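Local coordinates for glycosyl hydrolase family 88 (Pedobacter heparinus, PDB 3WIW), which removes unsaturated glucuronyl residues by hydrolysis, with specificity for saccharides derived from heparin, at residues Q42-A47 with K92-E97; Y84-S89 with Y129-D134; R304-A309 with K358-A363. All blocks are in the same frame, centred on the assembly; numbering follows the deposited sequence.

Contact 1: Q42-A47 with K92-E97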
loop_
_atom_site.group_PDB
_atom_site.type_symbol
_atom_site.label_atom_id
_atom_site.label_comp_id
_atom_site.label_asym_id
_atom_site.label_seq_id
_atom_site.Cartn_x
_atom_site.Cartn_y
_atom_site.Cartn_z
ATOM N N GLN A 42 -7.009 -8.432 -17.627
ATOM C CA GLN A 42 -6.414 -9.264 -16.587
ATOM C C GLN A 42 -7.393 -9.466 -15.431
ATOM O O GLN A 42 -7.615 -10.603 -14.989
ATOM C CB GLN A 42 -5.105 -8.642 -16.092
ATOM C CG GLN A 42 -3.960 -8.660 -17.129
ATOM C CD GLN A 42 -3.509 -10.073 -17.503
ATOM O OE1 GLN A 42 -4.201 -10.783 -18.228
ATOM N NE2 GLN A 42 -2.347 -10.491 -16.986
ATOM N N LEU A 43 -7.990 -8.370 -14.957
ATOM C CA LEU A 43 -8.923 -8.424 -13.847
ATOM C C LEU A 43 -10.159 -9.228 -14.211
ATOM O O LEU A 43 -10.686 -9.968 -13.381
ATOM C CB LEU A 43 -9.332 -7.013 -13.426
ATOM C CG LEU A 43 -8.233 -6.219 -12.727
ATOM C CD1 LEU A 43 -8.702 -4.780 -12.494
ATOM C CD2 LEU A 43 -7.778 -6.888 -11.411
ATOM N N THR A 44 -10.634 -9.081 -15.445
ATOM C CA THR A 44 -11.797 -9.834 -15.897
ATOM C C THR A 44 -11.517 -11.335 -15.819
ATOM O O THR A 44 -12.320 -12.105 -15.275
ATOM C CB THR A 44 -12.186 -9.442 -17.328
ATOM O OG1 THR A 44 -12.501 -8.048 -17.357
ATOM C CG2 THR A 44 -13.375 -10.258 -17.844
ATOM N N ARG A 45 -10.360 -11.746 -16.325
ATOM C CA ARG A 45 -9.988 -13.151 -16.298
ATOM C C ARG A 45 -9.722 -13.627 -14.864
ATOM O O ARG A 45 -10.105 -14.741 -14.501
ATOM C CB ARG A 45 -8.736 -13.381 -17.149
ATOM C CG ARG A 45 -8.872 -13.052 -18.634
ATOM C CD ARG A 45 -9.796 -13.993 -19.364
ATOM N NE ARG A 45 -9.472 -15.422 -19.250
ATOM C CZ ARG A 45 -8.573 -16.090 -19.979
ATOM N NH1 ARG A 45 -7.811 -15.485 -20.887
ATOM N NH2 ARG A 45 -8.420 -17.394 -19.783
ATOM N N ALA A 46 -9.038 -12.811 -14.059
ATOM C CA ALA A 46 -8.779 -13.181 -12.667
ATOM C C ALA A 46 -10.081 -13.445 -11.905
ATOM O O ALA A 46 -10.211 -14.450 -11.192
ATOM C CB ALA A 46 -7.976 -12.100 -11.976
ATOM N N ALA A 47 -11.049 -12.546 -12.052
ATOM C CA ALA A 47 -12.303 -12.678 -11.298
ATOM C C ALA A 47 -13.129 -13.893 -11.759
ATOM O O ALA A 47 -13.917 -14.431 -10.997
ATOM C CB ALA A 47 -13.105 -11.395 -11.391
ATOM N N LYS A 92 -19.182 -2.423 -15.808
ATOM C CA LYS A 92 -20.096 -2.907 -14.782
ATOM C C LYS A 92 -19.801 -4.329 -14.322
ATOM O O LYS A 92 -20.075 -4.682 -13.176
ATOM C CB LYS A 92 -21.544 -2.764 -15.243
ATOM C CG LYS A 92 -21.950 -1.316 -15.406
ATOM C CD LYS A 92 -21.936 -0.613 -14.056
ATOM C CE LYS A 92 -22.288 0.862 -14.178
ATOM N NZ LYS A 92 -22.568 1.458 -12.844
ATOM N N ASN A 93 -19.204 -5.142 -15.188
ATOM C CA ASN A 93 -18.843 -6.478 -14.747
ATOM C C ASN A 93 -17.790 -6.445 -13.630
ATOM O O ASN A 93 -17.831 -7.257 -12.689
ATOM C CB ASN A 93 -18.343 -7.329 -15.907
ATOM C CG ASN A 93 -17.878 -8.686 -15.448
ATOM O OD1 ASN A 93 -18.676 -9.499 -14.973
ATOM N ND2 ASN A 93 -16.584 -8.931 -15.549
ATOM N N LEU A 94 -16.839 -5.517 -13.730
ATOM C CA LEU A 94 -15.825 -5.382 -12.695
ATOM C C LEU A 94 -16.427 -4.921 -11.365
ATOM O O LEU A 94 -15.966 -5.338 -10.318
ATOM C CB LEU A 94 -14.679 -4.470 -13.138
ATOM C CG LEU A 94 -13.768 -5.024 -14.243
ATOM C CD1 LEU A 94 -12.596 -4.085 -14.435
ATOM C CD2 LEU A 94 -13.301 -6.451 -13.917
ATOM N N ALA A 95 -17.468 -4.095 -11.401
ATOM C CA ALA A 95 -18.152 -3.710 -10.161
ATOM C C ALA A 95 -18.864 -4.912 -9.525
ATOM O O ALA A 95 -18.858 -5.082 -8.304
ATOM C CB ALA A 95 -19.125 -2.576 -10.416
ATOM N N ALA A 96 -19.474 -5.745 -10.359
ATOM C CA ALA A 96 -20.148 -6.945 -9.870
ATOM C C ALA A 96 -19.132 -7.910 -9.254
ATOM O O ALA A 96 -19.376 -8.489 -8.193
ATOM C CB ALA A 96 -20.952 -7.620 -10.981
ATOM N N GLU A 97 -17.998 -8.096 -9.927
ATOM C CA GLU A 97 -16.954 -8.959 -9.396
ATOM C C GLU A 97 -16.373 -8.373 -8.116
ATOM O O GLU A 97 -16.112 -9.097 -7.155
ATOM C CB GLU A 97 -15.852 -9.181 -10.437
ATOM C CG GLU A 97 -16.309 -9.931 -11.693
ATOM C CD GLU A 97 -16.422 -11.434 -11.496
ATOM O OE1 GLU A 97 -16.523 -11.900 -10.338
ATOM O OE2 GLU A 97 -16.409 -12.152 -12.517
HETATM O O HOH W 1 -15.063 -11.220 -14.695
HETATM O O HOH W 2 -15.123 -7.088 -17.328
#
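E97 leaves helix 92-103 with CG anti to its carbonyl carbon (chi1 -64°), and a bend at chi2 (-79°) turns the chain so that its whole length meets one methyl group of helix 30-49. Its CB lies 3.7 Å from A47 CB, and CG follows at 3.5 Å from that same methyl carbon. The carboxylate comes closest, E97 CD standing 3.3 Å from A47 CB; both E97 oxygens are 3.6 Å from A47 CB, so the methyl sits squarely over the flat group. The two oxygens then go separate ways: OE1 pairs with R100 one turn further along its own helix, whereas OE2 accepts a hydrogen bond from water 1 (E97 OE2 to water O 2.7 Å). That water also donates to the backbone O of T44 and accepts from N93 ND2, tying the carboxylate to the neighbouring helix without any direct hydrogen bond between the two segments. In this alpha6/alpha6-barrel the contact lies well away from the centre of the chain, where the axes of segments 42-47 and 92-97 pass 10.3 Å apart at their closest, their directions 40° apart. N93 CG is anti to the backbone N, which carries the amide across the groove; ND2 gives one N-H to water 1 and one to water 2. Water 2 donates in turn to T44 OG1, the hydroxyl that also bonds V40 O in its own helix. Deeper in, the side chain of L94 crosses T44 at about a right angle, bringing L94 CD2 to 3.9 Å from T44 OG1. The same methyl meets the base of another leucine, L94 CD2 to L43 CB 4.0 Å, while L43 also packs against T81 and L82 of helix 77-89.

Contact 2: Y84-S89 with Y129-D134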
loop_
_atom_site.group_PDB
_atom_site.type_symbol
_atom_site.label_atom_id
_atom_site.label_comp_id
_atom_site.label_asym_id
_atom_site.label_seq_id
_atom_site.Cartn_x
_atom_site.Cartn_y
_atom_site.Cartn_z
ATOM N N TYR A 84 -10.887 -0.490 -8.263
ATOM C CA TYR A 84 -10.137 0.459 -9.077
ATOM C C TYR A 84 -10.284 0.216 -10.594
ATOM O O TYR A 84 -10.426 1.163 -11.369
ATOM C CB TYR A 84 -8.668 0.456 -8.678
ATOM C CG TYR A 84 -8.332 1.141 -7.362
ATOM C CD1 TYR A 84 -9.215 2.049 -6.742
ATOM C CD2 TYR A 84 -7.125 0.868 -6.730
ATOM C CE1 TYR A 84 -8.868 2.674 -5.547
ATOM C CE2 TYR A 84 -6.783 1.475 -5.538
ATOM C CZ TYR A 84 -7.636 2.391 -4.957
ATOM O OH TYR A 84 -7.273 3.009 -3.777
ATOM N N GLY A 85 -10.278 -1.045 -11.017
ATOM C CA GLY A 85 -10.501 -1.391 -12.406
ATOM C C GLY A 85 -11.864 -0.899 -12.869
ATOM O O GLY A 85 -11.995 -0.375 -13.969
ATOM N N TYR A 86 -12.877 -1.030 -12.009
ATOM C CA TYR A 86 -14.204 -0.506 -12.307
ATOM C C TYR A 86 -14.187 1.017 -12.444
ATOM O O TYR A 86 -14.773 1.569 -13.375
ATOM C CB TYR A 86 -15.197 -0.928 -11.220
ATOM C CG TYR A 86 -16.528 -0.221 -11.313
ATOM C CD1 TYR A 86 -17.299 -0.295 -12.466
ATOM C CD2 TYR A 86 -17.022 0.509 -10.242
ATOM C CE1 TYR A 86 -18.526 0.352 -12.561
ATOM C CE2 TYR A 86 -18.237 1.141 -10.327
ATOM C CZ TYR A 86 -18.988 1.070 -11.482
ATOM O OH TYR A 86 -20.202 1.718 -11.537
ATOM N N GLU A 87 -13.505 1.699 -11.529
ATOM C CA GLU A 87 -13.450 3.159 -11.593
ATOM C C GLU A 87 -12.747 3.664 -12.852
ATOM O O GLU A 87 -13.173 4.649 -13.460
ATOM C CB GLU A 87 -12.780 3.736 -10.350
ATOM C CG GLU A 87 -13.585 3.535 -9.099
ATOM C CD GLU A 87 -12.975 4.276 -7.943
ATOM O OE1 GLU A 87 -12.002 3.758 -7.364
ATOM O OE2 GLU A 87 -13.446 5.392 -7.627
ATOM N N LEU A 88 -11.679 2.987 -13.267
ATOM C CA LEU A 88 -10.947 3.390 -14.453
ATOM C C LEU A 88 -11.789 3.186 -15.699
ATOM O O LEU A 88 -11.825 4.042 -16.585
ATOM C CB LEU A 88 -9.643 2.589 -14.569
ATOM C CG LEU A 88 -8.535 2.946 -13.574
ATOM C CD1 LEU A 88 -7.473 1.868 -13.498
ATOM C CD2 LEU A 88 -7.895 4.285 -13.926
ATOM N N SER A 89 -12.485 2.057 -15.766
ATOM C CA SER A 89 -13.067 1.604 -17.031
ATOM C C SER A 89 -14.572 1.803 -17.151
ATOM O O SER A 89 -15.100 1.823 -18.263
ATOM C CB SER A 89 -12.785 0.121 -17.205
ATOM O OG SER A 89 -13.533 -0.608 -16.246
ATOM N N TYR A 129 -17.558 0.829 -0.239
ATOM C CA TYR A 129 -18.505 1.784 0.314
ATOM C C TYR A 129 -18.325 3.161 -0.331
ATOM O O TYR A 129 -19.314 3.853 -0.606
ATOM C CB TYR A 129 -18.373 1.878 1.825
ATOM C CG TYR A 129 -19.492 2.680 2.439
ATOM C CD1 TYR A 129 -20.823 2.242 2.352
ATOM C CD2 TYR A 129 -19.236 3.885 3.083
ATOM C CE1 TYR A 129 -21.864 2.973 2.905
ATOM C CE2 TYR A 129 -20.277 4.630 3.639
ATOM C CZ TYR A 129 -21.584 4.156 3.538
ATOM O OH TYR A 129 -22.646 4.847 4.077
ATOM N N ARG A 130 -17.075 3.541 -0.604
ATOM C CA ARG A 130 -16.819 4.822 -1.246
ATOM C C ARG A 130 -17.440 4.842 -2.649
ATOM O O ARG A 130 -18.109 5.807 -3.049
ATOM C CB ARG A 130 -15.315 5.087 -1.320
ATOM C CG ARG A 130 -14.977 6.393 -2.032
ATOM C CD ARG A 130 -13.458 6.601 -2.145
ATOM N NE ARG A 130 -12.812 5.445 -2.767
ATOM C CZ ARG A 130 -12.754 5.244 -4.082
ATOM N NH1 ARG A 130 -13.274 6.140 -4.923
ATOM N NH2 ARG A 130 -12.186 4.143 -4.550
ATOM N N VAL A 131 -17.225 3.768 -3.398
ATOM C CA VAL A 131 -17.690 3.720 -4.779
ATOM C C VAL A 131 -19.226 3.637 -4.879
ATOM O O VAL A 131 -19.841 4.329 -5.700
ATOM C CB VAL A 131 -17.004 2.571 -5.559
ATOM C CG1 VAL A 131 -17.663 2.364 -6.927
ATOM C CG2 VAL A 131 -15.487 2.848 -5.713
ATOM N N THR A 132 -19.852 2.817 -4.031
ATOM C CA THR A 132 -21.261 2.474 -4.203
ATOM C C THR A 132 -22.205 3.152 -3.211
ATOM O O THR A 132 -23.398 3.274 -3.493
ATOM C CB THR A 132 -21.475 0.955 -4.067
ATOM O OG1 THR A 132 -21.301 0.561 -2.699
ATOM C CG2 THR A 132 -20.539 0.163 -4.990
ATOM N N GLY A 133 -21.698 3.544 -2.043
ATOM C CA GLY A 133 -22.543 4.042 -0.963
ATOM C C GLY A 133 -23.508 3.011 -0.391
ATOM O O GLY A 133 -24.418 3.349 0.362
ATOM N N ASP A 134 -23.334 1.742 -0.743
ATOM C CA ASP A 134 -24.258 0.685 -0.316
ATOM C C ASP A 134 -24.022 0.310 1.144
ATOM O O ASP A 134 -22.894 -0.051 1.541
ATOM C CB ASP A 134 -24.102 -0.544 -1.219
ATOM C CG ASP A 134 -25.253 -1.534 -1.064
ATOM O OD1 ASP A 134 -25.782 -1.669 0.055
ATOM O OD2 ASP A 134 -25.618 -2.185 -2.065
#
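E87 is extended beyond CG (chi2 -172°), and R130, with CG anti to its backbone N, stretches out until a bend at chi3 (54°) turns its guanidinium to meet the carboxylate. The salt bridge so formed joins helix 77-89 to the last turn of helix 117-132 at the surface of the alpha6/alpha6-barrel. R130 grips end-on with two nitrogens: NH2 reaches E87 OE1 at 2.8 Å along an almost straight N-H line, and NH1 reaches E87 OE2, also at 2.8 Å. Both oxygens lie close to the guanidinium plane but are met from above the carboxylate plane, the two groups being twisted 38° apart. OE1 has a second cationic partner in K386 of helix 375-392, and R130 NH2 a second acceptor in N127 OD1. The Y84 ring, whose OH bonds E383, offers its edge to the arginine, CE1 lying 3.8 Å from R130 NH2. V131 packs beside the ion pair with its two methyls: CG2 lies 3.6 Å from E87 CD, while CG1 approaches the edge of the Y86 ring in its plane, 3.7 Å from Y86 CE2.

Contact 3: R304-A309 with K358-A363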
loop_
_atom_site.group_PDB
_atom_site.type_symbol
_atom_site.label_atom_id
_atom_site.label_comp_id
_atom_site.label_asym_id
_atom_site.label_seq_id
_atom_site.Cartn_x
_atom_site.Cartn_y
_atom_site.Cartn_z
ATOM N N ARG A 304 14.797 -5.823 -8.355
ATOM C CA ARG A 304 13.943 -4.632 -8.189
ATOM C C ARG A 304 12.648 -4.984 -7.474
ATOM O O ARG A 304 12.243 -6.152 -7.432
ATOM C CB ARG A 304 13.577 -4.053 -9.560
ATOM C CG ARG A 304 14.787 -3.808 -10.438
ATOM C CD ARG A 304 15.825 -2.893 -9.758
ATOM N NE ARG A 304 16.793 -2.457 -10.756
ATOM C CZ ARG A 304 16.568 -1.494 -11.657
ATOM N NH1 ARG A 304 17.470 -1.232 -12.613
ATOM N NH2 ARG A 304 15.426 -0.816 -11.639
ATOM N N ASP A 305 11.983 -3.978 -6.933
ATOM C CA ASP A 305 10.707 -4.233 -6.280
ATOM C C ASP A 305 9.651 -3.302 -6.862
ATOM O O ASP A 305 9.500 -2.122 -6.429
ATOM C CB ASP A 305 10.837 -4.042 -4.761
ATOM C CG ASP A 305 9.542 -4.331 -4.024
ATOM O OD1 ASP A 305 8.658 -5.026 -4.607
ATOM O OD2 ASP A 305 9.397 -3.877 -2.860
ATOM N N ALA A 306 8.900 -3.836 -7.824
ATOM C CA ALA A 306 7.858 -3.057 -8.479
ATOM C C ALA A 306 6.823 -2.538 -7.474
ATOM O O ALA A 306 6.298 -1.445 -7.662
ATOM C CB ALA A 306 7.170 -3.860 -9.566
ATOM N N SER A 307 6.512 -3.296 -6.414
ATOM C CA SER A 307 5.490 -2.865 -5.459
ATOM C C SER A 307 5.908 -1.550 -4.805
ATOM O O SER A 307 5.090 -0.636 -4.653
ATOM C CB SER A 307 5.215 -3.958 -4.422
ATOM O OG SER A 307 6.282 -4.129 -3.509
ATOM N N ALA A 308 7.185 -1.427 -4.439
ATOM C CA ALA A 308 7.687 -0.174 -3.874
ATOM C C ALA A 308 7.522 0.967 -4.881
ATOM O O ALA A 308 7.147 2.088 -4.501
ATOM C CB ALA A 308 9.142 -0.313 -3.439
ATOM N N ALA A 309 7.873 0.716 -6.151
ATOM C CA ALA A 309 7.717 1.735 -7.200
ATOM C C ALA A 309 6.264 2.184 -7.297
ATOM O O ALA A 309 6.010 3.380 -7.430
ATOM C CB ALA A 309 8.174 1.217 -8.538
ATOM N N LYS A 358 4.678 -7.386 -12.997
ATOM C CA LYS A 358 5.695 -8.379 -12.653
ATOM C C LYS A 358 6.740 -7.781 -11.704
ATOM O O LYS A 358 6.745 -6.570 -11.446
ATOM C CB LYS A 358 6.387 -8.828 -13.935
ATOM C CG LYS A 358 5.437 -9.534 -14.893
ATOM C CD LYS A 358 6.098 -9.835 -16.250
ATOM C CE LYS A 358 6.292 -8.585 -17.113
ATOM N NZ LYS A 358 7.143 -8.884 -18.316
ATOM N N HIS A 359 7.615 -8.627 -11.161
ATOM C CA HIS A 359 8.877 -8.152 -10.536
ATOM C C HIS A 359 8.748 -7.412 -9.200
ATOM O O HIS A 359 9.388 -6.371 -9.017
ATOM C CB HIS A 359 9.722 -7.301 -11.500
ATOM C CG HIS A 359 9.939 -7.925 -12.842
ATOM N ND1 HIS A 359 10.462 -9.191 -13.011
ATOM C CD2 HIS A 359 9.723 -7.437 -14.086
ATOM C CE1 HIS A 359 10.562 -9.451 -14.304
ATOM N NE2 HIS A 359 10.091 -8.410 -14.976
ATOM N N SER A 360 7.926 -7.927 -8.286
ATOM C CA SER A 360 7.981 -7.484 -6.890
ATOM C C SER A 360 8.812 -8.432 -6.031
ATOM O O SER A 360 9.107 -9.564 -6.444
ATOM C CB SER A 360 6.582 -7.324 -6.290
ATOM O OG SER A 360 5.954 -6.189 -6.854
ATOM N N VAL A 361 9.190 -7.957 -4.844
ATOM C CA VAL A 361 9.951 -8.789 -3.903
ATOM C C VAL A 361 9.258 -8.719 -2.546
ATOM O O VAL A 361 9.185 -7.633 -1.933
ATOM C CB VAL A 361 11.408 -8.284 -3.770
ATOM C CG1 VAL A 361 12.165 -9.063 -2.677
ATOM C CG2 VAL A 361 12.153 -8.396 -5.094
ATOM N N GLY A 362 8.756 -9.866 -2.073
ATOM C CA GLY A 362 8.083 -9.915 -0.784
ATOM C C GLY A 362 9.051 -9.801 0.386
ATOM O O GLY A 362 9.007 -8.838 1.157
ATOM N N ALA A 363 9.938 -10.786 0.542
ATOM C CA ALA A 363 10.872 -10.804 1.667
ATOM C C ALA A 363 12.120 -11.568 1.255
ATOM O O ALA A 363 12.225 -12.794 1.442
ATOM C CB ALA A 363 10.205 -11.409 2.944
#
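D305 OD1 is held by two firm hydrogen bonds and one weak one, one from strand 360-361 and two from S307 in the first turn of helix 306-322. The N-H of V361 reaches it at 3.0 Å (V361 N to D305 OD1), well above the carboxylate plane; S307 OG donates to D305 OD1 at 2.8 Å; and S307 N adds a weak capping bond. D305 is thus the N-cap of this helix of the alpha6/alpha6-barrel, and the short strand 360-361 lies across the helix start. The chi1 torsion, with CG anti to the backbone N (-179°), leaves OD2 to form a salt bridge with R246 NH1. R246 is predicted to bind substrate, and V361 O and G362 O also hold its guanidinium, so the contact probably positions that arginine. The buried acid, near both this charge and a helix N-terminus, is likely to stay ionised. An alanine here would remove the acceptor shared by V361 N and S307 OG as well as the partner of R246, and would probably loosen both the helix start and the arginine. The backbones add a bond of their own, A306 N to H359 O 2.8 Å, nearly straight at the hydrogen (166°). S360 OG, anti to its carbonyl carbon, accepts a weak bond from S307 N. The A306 methyl rests on the loop backbone, its CB 3.3 Å from K358 O. Beyond the cap, V361 CG2 presses against a carbonyl, 3.2 Å from R304 O.

Contacts 1 and 2 are neighbours, their centres 12 Å apart on the same side of the chain's centre, and their segments alternate along the chain. Helix 77-89 connects them: G85 packs against L43 and L94, and the Y86 ring against A95, while its hydroxyl is probably hydrogen-bonded to K92 NZ. Together they join helices 30-49, 77-89, 92-103 and 117-132. Contact 3 comes later in the chain, about 24 Å from contact 1 and 26 Å from contact 2 between centres, and touches neither. Helix 375-392 packs near both contacts 2 and 3. The first two thus knit the early helices together, whereas the third lies nearer the chain's centre, beside predicted substrate-binding residues.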